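PDB 4R85: cytosine deaminase from Klebsiella pneumoniae, which hydrolytically deaminates cytosine and 5-methylcytosine at an iron(II) centre in an amidohydrolase-fold active site. Local coordinates for residues V174-H180 and L205-D211; V189-M193 and V223-E227. All blocks are in the same frame, centred on the assembly; numbering follows the deposited sequence.

Interaction 1. Residues V174-H180 and L205-D211; sequences VVGGIPH and LVDVHCD. With FE2 (Fe (II) ion), chain H; 17E (5-methylcytosine), chain G.
Val175 and Val206 pair in parallel between strands 174-175 and 205-209, with Val175 N giving a nearly straight hydrogen bond to Leu205 O (2.8 Å, 176°) and Asp207 N answering to Val175 O at 2.9 Å. These are neighbouring strands of the amidohydrolase TIM barrel, joined through helix 185-202 as a beta-alpha-beta unit. Past the ladder the chains stay alongside, but the next bond, His209 N to Gly177 O, is bent to 139° and reaches its oxygen from above the carbonyl plane. Val174 and Leu205 share one face of the sheet. With CG1 anti to its backbone N (chi1 -167°), Val174 sets this methyl over the backbone of the other strand, 3.4 Å from Asp207 N, and against Leu205 CB. On the helix-covered face Val175 and Val206 both rest on Ala199. The carboxylate of Asp207 turns away from the 174-180 segment to a salt bridge with Arg115 and a hydrogen bond with Ser240. In the loop after strand 174-175, Pro179 CD presses tightly on Val208 CG1 at 3.5 Å. The His180 ring points ND1 between two carbonyls, with weak, bent bonds to Cys210 O and His209 O, while Asp211 C lies over one ring face, toward its rim. Ile178 CD1 approaches O2 of 5-methylcytosine. His209 is held at both ring nitrogens: water 1, in the ring plane, takes the ND1 hydrogen and donates to Asp207 O, and NE2 binds the iron at 2.4 Å alongside His56, His58, His241 and Asp308.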
loop_
_atom_site.group_PDB
_atom_site.type_symbol
_atom_site.label_atom_id
_atom_site.label_comp_id
_atom_site.label_asym_id
_atom_site.label_seq_id
_atom_site.Cartn_x
_atom_site.Cartn_y
_atom_site.Cartn_z
ATOM N N VAL A 174 28.076 -11.474 -0.798
ATOM C CA VAL A 174 27.277 -11.982 0.313
ATOM C C VAL A 174 26.931 -13.456 0.122
ATOM O O VAL A 174 26.617 -13.891 -0.995
ATOM C CB VAL A 174 25.963 -11.168 0.480
ATOM C CG1 VAL A 174 25.289 -11.486 1.811
ATOM C CG2 VAL A 174 26.240 -9.685 0.385
ATOM N N VAL A 175 27.004 -14.224 1.209
ATOM C CA VAL A 175 26.617 -15.632 1.183
ATOM C C VAL A 175 25.142 -15.792 1.546
ATOM O O VAL A 175 24.701 -15.334 2.609
ATOM C CB VAL A 175 27.451 -16.473 2.162
ATOM C CG1 VAL A 175 26.923 -17.901 2.210
ATOM C CG2 VAL A 175 28.930 -16.451 1.771
ATOM N N GLY A 176 24.382 -16.460 0.672
ATOM C CA GLY A 176 22.959 -16.648 0.894
ATOM C C GLY A 176 22.598 -18.032 1.407
ATOM O O GLY A 176 23.471 -18.823 1.750
ATOM N N GLY A 177 21.301 -18.323 1.456
ATOM C CA GLY A 177 20.834 -19.623 1.900
ATOM C C GLY A 177 19.319 -19.711 1.877
ATOM O O GLY A 177 18.643 -18.706 1.671
ATOM N N ILE A 178 18.787 -20.912 2.099
ATOM C CA ILE A 178 17.336 -21.108 2.133
ATOM C C ILE A 178 16.982 -22.365 2.959
ATOM O O ILE A 178 16.343 -23.301 2.468
ATOM C CB ILE A 178 16.750 -21.131 0.674
ATOM C CG1 ILE A 178 15.225 -20.960 0.680
ATOM C CG2 ILE A 178 17.235 -22.362 -0.124
ATOM C CD1 ILE A 178 14.595 -20.963 -0.701
ATOM N N PRO A 179 17.396 -22.378 4.244
ATOM C CA PRO A 179 17.321 -23.583 5.078
ATOM C C PRO A 179 15.919 -24.161 5.196
ATOM O O PRO A 179 15.790 -25.383 5.263
ATOM C CB PRO A 179 17.819 -23.099 6.455
ATOM C CG PRO A 179 17.690 -21.607 6.417
ATOM C CD PRO A 179 17.986 -21.251 4.986
ATOM N N HIS A 180 14.886 -23.315 5.216
ATOM C CA HIS A 180 13.513 -23.814 5.326
ATOM C C HIS A 180 13.078 -24.606 4.090
ATOM O O HIS A 180 12.102 -25.367 4.140
ATOM C CB HIS A 180 12.539 -22.654 5.568
ATOM C CG HIS A 180 12.450 -21.708 4.417
ATOM N ND1 HIS A 180 13.384 -20.719 4.202
ATOM C CD2 HIS A 180 11.563 -21.620 3.397
ATOM C CE1 HIS A 180 13.076 -20.057 3.102
ATOM N NE2 HIS A 180 11.977 -20.581 2.594
ATOM N N LEU A 205 29.899 -11.255 3.762
ATOM C CA LEU A 205 28.687 -11.002 4.523
ATOM C C LEU A 205 27.736 -12.183 4.341
ATOM O O LEU A 205 27.981 -13.057 3.511
ATOM C CB LEU A 205 28.019 -9.709 4.045
ATOM C CG LEU A 205 28.889 -8.447 4.094
ATOM C CD1 LEU A 205 28.061 -7.208 3.748
ATOM C CD2 LEU A 205 29.514 -8.296 5.475
ATOM N N VAL A 206 26.661 -12.204 5.122
ATOM C CA VAL A 206 25.663 -13.274 5.054
ATOM C C VAL A 206 24.265 -12.675 4.994
ATOM O O VAL A 206 23.948 -11.768 5.759
ATOM C CB VAL A 206 25.749 -14.176 6.306
ATOM C CG1 VAL A 206 24.566 -15.146 6.378
ATOM C CG2 VAL A 206 27.060 -14.933 6.311
ATOM N N ASP A 207 23.433 -13.166 4.081
ATOM C CA ASP A 207 22.026 -12.765 4.038
ATOM C C ASP A 207 21.181 -13.950 3.584
ATOM O O ASP A 207 21.211 -14.318 2.415
ATOM C CB ASP A 207 21.818 -11.598 3.080
ATOM C CG ASP A 207 20.473 -10.920 3.262
ATOM O OD1 ASP A 207 20.409 -9.675 3.115
ATOM O OD2 ASP A 207 19.478 -11.616 3.556
ATOM N N VAL A 208 20.420 -14.523 4.513
ATOM C CA VAL A 208 19.764 -15.807 4.304
ATOM C C VAL A 208 18.244 -15.662 4.225
ATOM O O VAL A 208 17.641 -14.961 5.044
ATOM C CB VAL A 208 20.122 -16.774 5.461
ATOM C CG1 VAL A 208 19.270 -18.031 5.408
ATOM C CG2 VAL A 208 21.608 -17.126 5.425
ATOM N N HIS A 209 17.639 -16.328 3.240
ATOM C CA HIS A 209 16.181 -16.498 3.177
ATOM C C HIS A 209 15.823 -17.491 4.263
ATOM O O HIS A 209 15.992 -18.691 4.106
ATOM C CB HIS A 209 15.754 -17.046 1.813
ATOM C CG HIS A 209 15.654 -15.997 0.753
ATOM N ND1 HIS A 209 16.748 -15.293 0.299
ATOM C CD2 HIS A 209 14.588 -15.524 0.068
ATOM C CE1 HIS A 209 16.362 -14.430 -0.623
ATOM N NE2 HIS A 209 15.056 -14.553 -0.783
ATOM N N CYS A 210 15.351 -16.995 5.387
ATOM C CA CYS A 210 15.465 -17.812 6.577
ATOM C C CYS A 210 14.296 -18.761 6.856
ATOM O O CYS A 210 14.463 -19.974 6.873
ATOM C CB CYS A 210 15.798 -16.937 7.781
ATOM S SG CYS A 210 16.397 -17.938 9.092
ATOM N N ASP A 211 13.120 -18.220 7.092
ATOM C CA ASP A 211 11.969 -19.072 7.358
ATOM C C ASP A 211 10.767 -18.498 6.613
ATOM O O ASP A 211 9.806 -18.019 7.226
ATOM C CB ASP A 211 11.699 -19.147 8.875
ATOM C CG ASP A 211 12.785 -19.927 9.638
ATOM O OD1 ASP A 211 13.522 -19.312 10.442
ATOM O OD2 ASP A 211 12.894 -21.165 9.445
HETATM FE FE FE2 H . 13.725 -12.704 -1.362
HETATM N N1 17E G . 12.717 -16.916 -4.107
HETATM C C2 17E G . 12.389 -17.136 -2.833
HETATM O O2 17E G . 12.765 -18.312 -2.235
HETATM N N3 17E G . 11.706 -16.236 -2.119
HETATM C C4 17E G . 11.322 -15.076 -2.678
HETATM N N4 17E G . 10.591 -14.123 -1.906
HETATM C C5 17E G . 11.643 -14.800 -4.008
HETATM C C6 17E G . 12.360 -15.764 -4.710
HETATM C CM5 17E G . 11.227 -13.512 -4.644
HETATM O O HOH W 1 19.645 -15.598 0.306
#

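Interaction 2. Residues V189-M193 and V223-E227; sequences VSSVM and VLAEE
Two neighbouring helices of the barrel's outer layer, 185-202 and 220-231, meet here through Val189, Val192 and Met193 on one side and Val223, Leu224 and Glu227 on the other. The short segments run in broadly the same direction, crossing at -29° with their axes 10.0 Å apart, so the gap is filled by side chains. Val223 is the middle piece, and its two methyls divide the work. CG1, set anti to the backbone N (chi1 -177°), meets Val192 CG1 at 3.8 Å and also receives the methyl end of Met193, whereas CG2 reaches Val189 CG2 at 4.2 Å. Val192 is directed toward the other helix, and its CG1 lies against both Val223 and the backbone of Leu224, 3.9 Å from Leu224 CA. Leu224 itself leans into the layer below, where it also touches Val237 and Ala239 of strand 237-240. The outer part of the contact belongs to Met193 and Glu227, whose side chains cross at about a right angle. Met193 bends at chi2 (-58°), which swings its thioether across to the glutamate, and Met193 SD then lies 3.5 Å from Glu227 CD. The Met193 methyl is close as well, with CE 3.5 Å from Glu227 OE1. The carboxylate's other oxygen, OE2, is taken by a salt bridge to Arg231 on its own helix, which ties down that end of the group. Branched and thioether carbons therefore supply most of the cohesion by van der Waals packing, and the acid joins in by crossing the methionine's thioether with its CD and OE1 end, while its charge is probably balanced by Arg231 within helix 220-231.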
loop_
_atom_site.group_PDB
_atom_site.type_symbol
_atom_site.label_atom_id
_atom_site.label_comp_id
_atom_site.label_asym_id
_atom_site.label_seq_id
_atom_site.Cartn_x
_atom_site.Cartn_y
_atom_site.Cartn_z
ATOM N N VAL A 189 19.620 -27.623 8.752
ATOM C CA VAL A 189 20.616 -27.235 9.753
ATOM C C VAL A 189 22.031 -27.304 9.183
ATOM O O VAL A 189 22.819 -26.372 9.361
ATOM C CB VAL A 189 20.489 -28.072 11.043
ATOM C CG1 VAL A 189 21.704 -27.883 11.950
ATOM C CG2 VAL A 189 19.192 -27.720 11.772
ATOM N N SER A 190 22.351 -28.388 8.486
ATOM C CA SER A 190 23.682 -28.525 7.903
ATOM C C SER A 190 23.938 -27.433 6.867
ATOM O O SER A 190 25.075 -26.973 6.721
ATOM C CB SER A 190 23.910 -29.918 7.308
ATOM O OG SER A 190 23.113 -30.118 6.153
ATOM N N SER A 191 22.888 -26.999 6.165
ATOM C CA SER A 191 23.069 -25.922 5.186
ATOM C C SER A 191 23.532 -24.629 5.867
ATOM O O SER A 191 24.379 -23.905 5.337
ATOM C CB SER A 191 21.807 -25.688 4.342
ATOM O OG SER A 191 20.798 -24.988 5.056
ATOM N N VAL A 192 22.984 -24.343 7.046
ATOM C CA VAL A 192 23.382 -23.127 7.758
ATOM C C VAL A 192 24.830 -23.239 8.234
ATOM O O VAL A 192 25.599 -22.275 8.121
ATOM C CB VAL A 192 22.428 -22.787 8.925
ATOM C CG1 VAL A 192 22.972 -21.610 9.741
ATOM C CG2 VAL A 192 21.014 -22.486 8.397
ATOM N N MET A 193 25.215 -24.410 8.737
ATOM C CA MET A 193 26.607 -24.616 9.157
ATOM C C MET A 193 27.568 -24.419 7.988
ATOM O O MET A 193 28.591 -23.736 8.120
ATOM C CB MET A 193 26.803 -26.003 9.773
ATOM C CG MET A 193 25.898 -26.283 10.962
ATOM S SD MET A 193 26.119 -25.059 12.297
ATOM C CE MET A 193 24.960 -25.697 13.514
ATOM N N VAL A 223 19.231 -21.244 14.539
ATOM C CA VAL A 223 20.513 -21.828 14.151
ATOM C C VAL A 223 21.425 -20.752 13.578
ATOM O O VAL A 223 22.607 -20.682 13.903
ATOM C CB VAL A 223 20.337 -22.956 13.107
ATOM C CG1 VAL A 223 21.691 -23.584 12.776
ATOM C CG2 VAL A 223 19.381 -23.999 13.639
ATOM N N LEU A 224 20.860 -19.905 12.728
ATOM C CA LEU A 224 21.615 -18.829 12.109
ATOM C C LEU A 224 22.115 -17.820 13.154
ATOM O O LEU A 224 23.290 -17.425 13.146
ATOM C CB LEU A 224 20.740 -18.125 11.063
ATOM C CG LEU A 224 21.352 -16.902 10.370
ATOM C CD1 LEU A 224 22.548 -17.314 9.532
ATOM C CD2 LEU A 224 20.323 -16.176 9.509
ATOM N N ALA A 225 21.225 -17.406 14.044
ATOM C CA ALA A 225 21.583 -16.407 15.057
ATOM C C ALA A 225 22.638 -16.968 16.005
ATOM O O ALA A 225 23.576 -16.261 16.393
ATOM C CB ALA A 225 20.338 -15.946 15.830
ATOM N N GLU A 226 22.507 -18.242 16.371
ATOM C CA GLU A 226 23.515 -18.829 17.257
ATOM C C GLU A 226 24.893 -18.938 16.592
ATOM O O GLU A 226 25.910 -18.662 17.223
ATOM C CB GLU A 226 23.050 -20.169 17.845
ATOM C CG GLU A 226 24.100 -20.920 18.695
ATOM C CD GLU A 226 24.513 -20.210 19.997
ATOM O OE1 GLU A 226 24.029 -19.097 20.293
ATOM O OE2 GLU A 226 25.337 -20.786 20.737
ATOM N N GLU A 227 24.936 -19.334 15.320
ATOM C CA GLU A 227 26.216 -19.379 14.624
ATOM C C GLU A 227 26.831 -17.989 14.547
ATOM O O GLU A 227 28.032 -17.821 14.745
ATOM C CB GLU A 227 26.042 -19.971 13.219
ATOM C CG GLU A 227 25.767 -21.476 13.262
ATOM C CD GLU A 227 26.799 -22.207 14.121
ATOM O OE1 GLU A 227 26.396 -22.948 15.051
ATOM O OE2 GLU A 227 28.016 -22.030 13.874
#

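How the interactions relate
From the N terminus, the chain leaves strand 174-175, passes through the loop that holds Ile178 to His180, and enters helix 185-202, which carries 189-193. It then returns as strand 205-209, where interaction 1 closes the beta-alpha-beta loop, and goes on to helix 220-231, where 223-227 meets 189-193 and interaction 2 closes the second loop. The segments alternate, so the two loops cross. Interaction 1 ties adjacent barrel strands and the loops after them, beside the iron and ligand site; interaction 2 ties the helices outside them. Their centres lie about 10 Å apart and the layers touch: Pro179 packs on Ser191 and Val192, and Val208 on Leu224.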